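Local coordinates for protein phenylalanine hydroxylase (PDB 2V27) that probably hydroxylates L-phenylalanine to L-tyrosine with molecular oxygen and tetrahydrobiopterin at a mononuclear iron centre, at residues C44-E49 against G169-P174; I18-E23 against I61-E66. All coordinates share one frame; numbering follows the deposited sequence. Where two conformers were deposited one is given.

Interaction 1 of 2, residues C44-E49 against G169-P174; sequences CDEYHE and GLLDTP
A small, buried van der Waals contact joins Cys44 and Glu46, at the start of helix 45-54, to Leu171 on strand 170-173, with no hydrogen bond passing between the two. One methyl group does nearly all the work. Leu171 CD1 lies 3.4 Å from Cys44 CB, tighter than carbon atoms usually pack. The leucine gets there by extending: CG stands beside its own backbone N (chi1 -49°), and chi2 near 180° carries CD1 straight on away from CA toward the helix start. The thiol takes a different direction. Cys44 SG sits between the backbone N and the carbonyl carbon (chi1 65°), turned back over the first turn of the helix, where Tyr47 N approaches it at 3.6 Å. Cys44 occupies the N-cap position, and this capping bond to a sulfur acceptor is weak; SG is also the more distant neighbour of Leu171 CD1, at 4.2 Å.

In the largely helical fold of the biopterin-dependent aromatic amino acid hydroxylases, strand 170-173 is an inner strand of a small mixed sheet. It forms a hairpin with strand 176-179, to which Cys44 is also tied by a backbone hydrogen bond with Ile179, and runs parallel to strand 223-227 on its other side.

The Glu46 side chain runs head-on against that of Leu171 and meets the same methyl beside Cys44. OE1 comes to 3.8 Å from Leu171 CD1, a van der Waals contact between a carboxylate oxygen and a methyl, with no hydrogen bond. The polar partner is elsewhere: OE2 accepts a hydrogen bond from Val230 N. Tyr47, whose backbone N reaches the Cys44 sulfur, anchors the helix start through a hydrogen bond from OH to Phe125 O on helix 120-131.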
loop_
_atom_site.group_PDB
_atom_site.type_symbol
_atom_site.label_atom_id
_atom_site.label_comp_id
_atom_site.label_asym_id
_atom_site.label_seq_id
_atom_site.Cartn_x
_atom_site.Cartn_y
_atom_site.Cartn_z
ATOM N N CYS B 44 -5.786 -10.687 22.340
ATOM C CA CYS B 44 -6.156 -10.334 23.729
ATOM C C CYS B 44 -6.819 -11.502 24.466
ATOM O O CYS B 44 -7.440 -12.389 23.845
ATOM C CB CYS B 44 -7.077 -9.127 23.738
ATOM S SG CYS B 44 -8.759 -9.375 22.944
ATOM N N ASP B 45 -6.747 -11.463 25.795
ATOM C CA ASP B 45 -7.380 -12.464 26.621
ATOM C C ASP B 45 -8.868 -12.669 26.307
ATOM O O ASP B 45 -9.388 -13.800 26.364
ATOM C CB ASP B 45 -7.233 -12.071 28.089
ATOM C CG ASP B 45 -5.818 -12.131 28.580
ATOM O OD1 ASP B 45 -4.924 -12.595 27.871
ATOM O OD2 ASP B 45 -5.625 -11.671 29.737
ATOM N N GLU B 46 -9.567 -11.572 25.983
ATOM C CA GLU B 46 -11.013 -11.653 25.730
ATOM C C GLU B 46 -11.301 -12.549 24.518
ATOM O O GLU B 46 -12.298 -13.256 24.464
ATOM C CB GLU B 46 -11.612 -10.252 25.520
ATOM C CG GLU B 46 -11.466 -9.299 26.743
ATOM C CD GLU B 46 -10.199 -8.421 26.738
ATOM O OE1 GLU B 46 -9.151 -8.851 26.204
ATOM O OE2 GLU B 46 -10.358 -7.271 27.205
ATOM N N TYR B 47 -10.413 -12.462 23.528
ATOM C CA TYR B 47 -10.501 -13.252 22.318
ATOM C C TYR B 47 -10.238 -14.742 22.650
ATOM O O TYR B 47 -11.013 -15.607 22.218
ATOM C CB TYR B 47 -9.524 -12.719 21.239
ATOM C CG TYR B 47 -9.499 -13.594 20.012
ATOM C CD1 TYR B 47 -10.404 -13.357 18.951
ATOM C CD2 TYR B 47 -8.625 -14.675 19.913
ATOM C CE1 TYR B 47 -10.381 -14.151 17.803
ATOM C CE2 TYR B 47 -8.617 -15.502 18.783
ATOM C CZ TYR B 47 -9.490 -15.241 17.747
ATOM O OH TYR B 47 -9.500 -16.071 16.665
ATOM N N HIS B 48 -9.173 -15.048 23.417
ATOM C CA HIS B 48 -8.904 -16.414 23.804
ATOM C C HIS B 48 -10.069 -17.019 24.612
ATOM O O HIS B 48 -10.449 -18.172 24.357
ATOM C CB HIS B 48 -7.623 -16.476 24.594
ATOM C CG HIS B 48 -6.402 -16.305 23.745
ATOM N ND1 HIS B 48 -5.943 -17.293 22.900
ATOM C CD2 HIS B 48 -5.541 -15.265 23.612
ATOM C CE1 HIS B 48 -4.845 -16.873 22.295
ATOM N NE2 HIS B 48 -4.563 -15.657 22.729
ATOM N N GLU B 49 -10.668 -16.230 25.501
ATOM C CA GLU B 49 -11.866 -16.682 26.214
ATOM C C GLU B 49 -12.985 -17.063 25.214
ATOM O O GLU B 49 -13.621 -18.147 25.324
ATOM C CB GLU B 49 -12.385 -15.602 27.153
ATOM C CG GLU B 49 -13.693 -16.123 27.868
ATOM C CD GLU B 49 -14.283 -15.132 28.831
ATOM O OE1 GLU B 49 -14.010 -13.906 28.676
ATOM O OE2 GLU B 49 -14.988 -15.589 29.774
ATOM N N GLY B 169 -8.469 -2.887 15.631
ATOM C CA GLY B 169 -8.241 -2.486 17.020
ATOM C C GLY B 169 -7.143 -3.243 17.740
ATOM O O GLY B 169 -6.997 -4.450 17.581
ATOM N N LEU B 170 -6.385 -2.487 18.521
ATOM C CA LEU B 170 -5.375 -3.058 19.380
ATOM C C LEU B 170 -5.663 -2.716 20.833
ATOM O O LEU B 170 -6.455 -1.800 21.129
ATOM C CB LEU B 170 -3.975 -2.499 19.031
ATOM C CG LEU B 170 -3.516 -2.679 17.574
ATOM C CD1 LEU B 170 -2.072 -2.132 17.429
ATOM C CD2 LEU B 170 -3.550 -4.157 17.179
ATOM N N LEU B 171 -5.007 -3.453 21.726
ATOM C CA LEU B 171 -5.037 -3.094 23.172
ATOM C C LEU B 171 -3.628 -2.794 23.679
ATOM O O LEU B 171 -2.671 -3.509 23.336
ATOM C CB LEU B 171 -5.605 -4.206 24.054
ATOM C CG LEU B 171 -6.929 -4.874 23.678
ATOM C CD1 LEU B 171 -7.225 -5.918 24.770
ATOM C CD2 LEU B 171 -7.996 -3.829 23.640
ATOM N N ASP B 172 -3.555 -1.776 24.539
ATOM C CA ASP B 172 -2.326 -1.488 25.295
ATOM C C ASP B 172 -2.523 -1.968 26.746
ATOM O O ASP B 172 -3.209 -1.333 27.563
ATOM C CB ASP B 172 -2.096 0.025 25.229
ATOM C CG ASP B 172 -0.847 0.484 25.976
ATOM O OD1 ASP B 172 0.001 -0.369 26.310
ATOM O OD2 ASP B 172 -0.734 1.723 26.184
ATOM N N THR B 173 -1.950 -3.121 27.014
ATOM C CA THR B 173 -2.166 -3.830 28.281
ATOM C C THR B 173 -0.918 -3.837 29.146
ATOM O O THR B 173 0.184 -3.690 28.631
ATOM C CB THR B 173 -2.673 -5.305 28.077
ATOM O OG1 THR B 173 -1.559 -6.215 27.867
ATOM C CG2 THR B 173 -3.719 -5.396 26.874
ATOM N N PRO B 174 -1.101 -4.064 30.457
ATOM C CA PRO B 174 0.090 -4.184 31.326
ATOM C C PRO B 174 1.002 -5.360 30.939
ATOM O O PRO B 174 2.164 -5.396 31.350
ATOM C CB PRO B 174 -0.503 -4.389 32.732
ATOM C CG PRO B 174 -1.923 -3.958 32.632
ATOM C CD PRO B 174 -2.356 -4.199 31.215
#

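Interaction 2 of 2, residues I18-E23 against I61-E66; sequences IEWSTE and IPQLDE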
loop_
_atom_site.group_PDB
_atom_site.type_symbol
_atom_site.label_atom_id
_atom_site.label_comp_id
_atom_site.label_asym_id
_atom_site.label_seq_id
_atom_site.Cartn_x
_atom_site.Cartn_y
_atom_site.Cartn_z
ATOM N N ILE B 18 -24.209 -26.489 4.591
ATOM C CA ILE B 18 -23.323 -26.253 3.446
ATOM C C ILE B 18 -22.355 -27.415 3.299
ATOM O O ILE B 18 -21.722 -27.853 4.285
ATOM C CB ILE B 18 -22.520 -24.892 3.539
ATOM C CG1 ILE B 18 -23.473 -23.704 3.500
ATOM C CG2 ILE B 18 -21.491 -24.774 2.375
ATOM C CD1 ILE B 18 -22.884 -22.364 3.938
ATOM N N GLU B 19 -22.287 -27.937 2.076
ATOM C CA GLU B 19 -21.337 -28.990 1.784
ATOM C C GLU B 19 -20.021 -28.402 1.329
ATOM O O GLU B 19 -19.933 -27.764 0.269
ATOM C CB GLU B 19 -21.884 -29.974 0.738
ATOM C CG GLU B 19 -20.972 -31.146 0.552
ATOM C CD GLU B 19 -21.682 -32.300 -0.036
ATOM O OE1 GLU B 19 -21.692 -32.402 -1.277
ATOM O OE2 GLU B 19 -22.249 -33.072 0.744
ATOM N N TRP B 20 -19.018 -28.591 2.181
ATOM C CA TRP B 20 -17.678 -28.104 1.910
ATOM C C TRP B 20 -16.869 -29.281 1.416
ATOM O O TRP B 20 -16.945 -30.384 1.987
ATOM C CB TRP B 20 -17.038 -27.523 3.191
ATOM C CG TRP B 20 -17.755 -26.299 3.704
ATOM C CD1 TRP B 20 -18.621 -26.236 4.782
ATOM C CD2 TRP B 20 -17.711 -24.986 3.150
ATOM N NE1 TRP B 20 -19.086 -24.945 4.933
ATOM C CE2 TRP B 20 -18.536 -24.157 3.958
ATOM C CE3 TRP B 20 -17.004 -24.399 2.095
ATOM C CZ2 TRP B 20 -18.697 -22.780 3.719
ATOM C CZ3 TRP B 20 -17.169 -23.037 1.854
ATOM C CH2 TRP B 20 -18.000 -22.231 2.684
ATOM N N SER B 21 -16.072 -29.027 0.380
ATOM C CA SER B 21 -15.182 -30.069 -0.145
ATOM C C SER B 21 -14.026 -30.405 0.782
ATOM O O SER B 21 -13.698 -29.641 1.699
ATOM C CB SER B 21 -14.658 -29.654 -1.499
ATOM O OG SER B 21 -13.605 -28.728 -1.332
ATOM N N THR B 22 -13.410 -31.559 0.563
ATOM C CA THR B 22 -12.225 -31.957 1.334
ATOM C C THR B 22 -11.119 -30.897 1.170
ATOM O O THR B 22 -10.424 -30.574 2.151
ATOM C CB THR B 22 -11.708 -33.309 0.855
ATOM O OG1 THR B 22 -11.787 -33.319 -0.569
ATOM C CG2 THR B 22 -12.582 -34.450 1.414
ATOM N N GLU B 23 -10.992 -30.347 -0.042
ATOM C CA GLU B 23 -10.025 -29.250 -0.308
ATOM C C GLU B 23 -10.358 -27.970 0.466
ATOM O O GLU B 23 -9.466 -27.323 1.005
ATOM C CB GLU B 23 -9.890 -28.935 -1.807
ATOM C CG GLU B 23 -9.037 -27.706 -2.126
ATOM C CD GLU B 23 -7.532 -27.869 -1.838
ATOM O OE1 GLU B 23 -7.072 -28.827 -1.145
ATOM O OE2 GLU B 23 -6.797 -26.990 -2.327
ATOM N N ILE B 61 -14.453 -26.759 7.998
ATOM C CA ILE B 61 -15.266 -25.539 8.153
ATOM C C ILE B 61 -16.543 -25.809 9.002
ATOM O O ILE B 61 -17.326 -26.719 8.668
ATOM C CB ILE B 61 -15.622 -24.927 6.791
ATOM C CG1 ILE B 61 -14.324 -24.653 5.981
ATOM C CG2 ILE B 61 -16.504 -23.663 6.960
ATOM C CD1 ILE B 61 -14.569 -24.410 4.505
ATOM N N PRO B 62 -16.766 -25.057 10.111
ATOM C CA PRO B 62 -17.978 -25.333 10.879
ATOM C C PRO B 62 -19.227 -24.914 10.123
ATOM O O PRO B 62 -19.194 -23.955 9.343
ATOM C CB PRO B 62 -17.807 -24.472 12.161
ATOM C CG PRO B 62 -16.984 -23.308 11.709
ATOM C CD PRO B 62 -15.958 -23.971 10.732
ATOM N N GLN B 63 -20.340 -25.631 10.366
ATOM C CA GLN B 63 -21.637 -25.130 9.939
ATOM C C GLN B 63 -21.978 -23.867 10.715
ATOM O O GLN B 63 -21.659 -23.783 11.938
ATOM C CB GLN B 63 -22.688 -26.221 10.169
ATOM C CG GLN B 63 -22.398 -27.439 9.306
ATOM C CD GLN B 63 -22.458 -27.138 7.833
ATOM O OE1 GLN B 63 -23.338 -26.403 7.361
ATOM N NE2 GLN B 63 -21.523 -27.712 7.074
ATOM N N LEU B 64 -22.635 -22.919 10.034
ATOM C CA LEU B 64 -22.990 -21.628 10.674
ATOM C C LEU B 64 -23.786 -21.901 11.965
ATOM O O LEU B 64 -23.563 -21.265 12.983
ATOM C CB LEU B 64 -23.713 -20.667 9.733
ATOM C CG LEU B 64 -22.804 -20.135 8.621
ATOM C CD1 LEU B 64 -23.484 -18.956 7.865
ATOM C CD2 LEU B 64 -21.413 -19.734 9.141
ATOM N N ASP B 65 -24.683 -22.896 11.955
ATOM C CA ASP B 65 -25.471 -23.191 13.171
ATOM C C ASP B 65 -24.647 -23.579 14.381
ATOM O O ASP B 65 -25.034 -23.285 15.530
ATOM C CB ASP B 65 -26.488 -24.314 12.907
ATOM C CG ASP B 65 -27.672 -23.828 12.125
ATOM O OD2 ASP B 65 -28.608 -24.659 11.931
ATOM N N GLU B 66 -23.499 -24.210 14.136
ATOM C CA GLU B 66 -22.655 -24.612 15.262
ATOM C C GLU B 66 -21.978 -23.425 15.943
ATOM O O GLU B 66 -21.645 -23.475 17.153
ATOM C CB GLU B 66 -21.669 -25.707 14.866
ATOM C CG GLU B 66 -22.452 -27.055 14.519
ATOM C CD GLU B 66 -23.661 -27.378 15.482
ATOM O OE1 GLU B 66 -24.857 -27.243 15.079
ATOM O OE2 GLU B 66 -23.413 -27.780 16.642
HETATM O O HOH W 1 -20.468 -23.432 6.895
#
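Trp20 holds CG beside its backbone N (chi1 -65°) and points its indole at Ile61 on the facing loop, whose chi2 of 164° stretches CD1 out over the six-membered ring. Gln63 instead bends at chi2 (-62°), turning its amide back to the backbone of Ile18. Two loops are joined here, each leading into a helix; Ser21 is the N-cap of helix 22-38, and the bond from Ser21 N to Glu24 OE1 is consistent with a capping box.

The Ile61 contact is a CH-pi interaction, CD1 standing 3.7 Å from the ring centroid, while CG2 covers the pyrrole end, 3.5 Å from Trp20 NE1. Ile18 CG2 lies on the opposite face, so the indole is sandwiched between two isoleucines. With an alanine in place of Trp20, Ile61 CD1 and Ile18 CG2 would probably face a gap where the indole had been, and the water held by NE1 would lose its donor.

Gln63 reads both polar backbone atoms of Ile18 with one amide. Its OE1 accepts from Ile18 N at 2.9 Å, almost straight, and its NE2 donates to Ile18 O at 2.8 Å, in the carbonyl plane on a lone pair. At the indole edge, in the ring plane, a water accepts from Trp20 NE1 and donates to Pro62 O, 2.8 Å from each.

In the fold
Interactions 1 and 2 do not touch: their centres are 29 Å apart and their nearest atoms about 12 Å. Their segments alternate along the chain, helix 45-54 of interaction 1 following helix 22-38 and preceding helix 64-75 of interaction 2. Both lean on helix 120-131, which supplies the iron ligands His122 and His127. Ile120 and Ile124 meet residues of interaction 2, while Pro129 and Leu130 meet Tyr47 or Glu46 of interaction 1. The Ile61 side chain lies about 12 Å from that of His122, and the side chain of Cys44 about 11 Å from that of His127. The third ligand, Glu167, ends helix 152-167, just before segment 169-174.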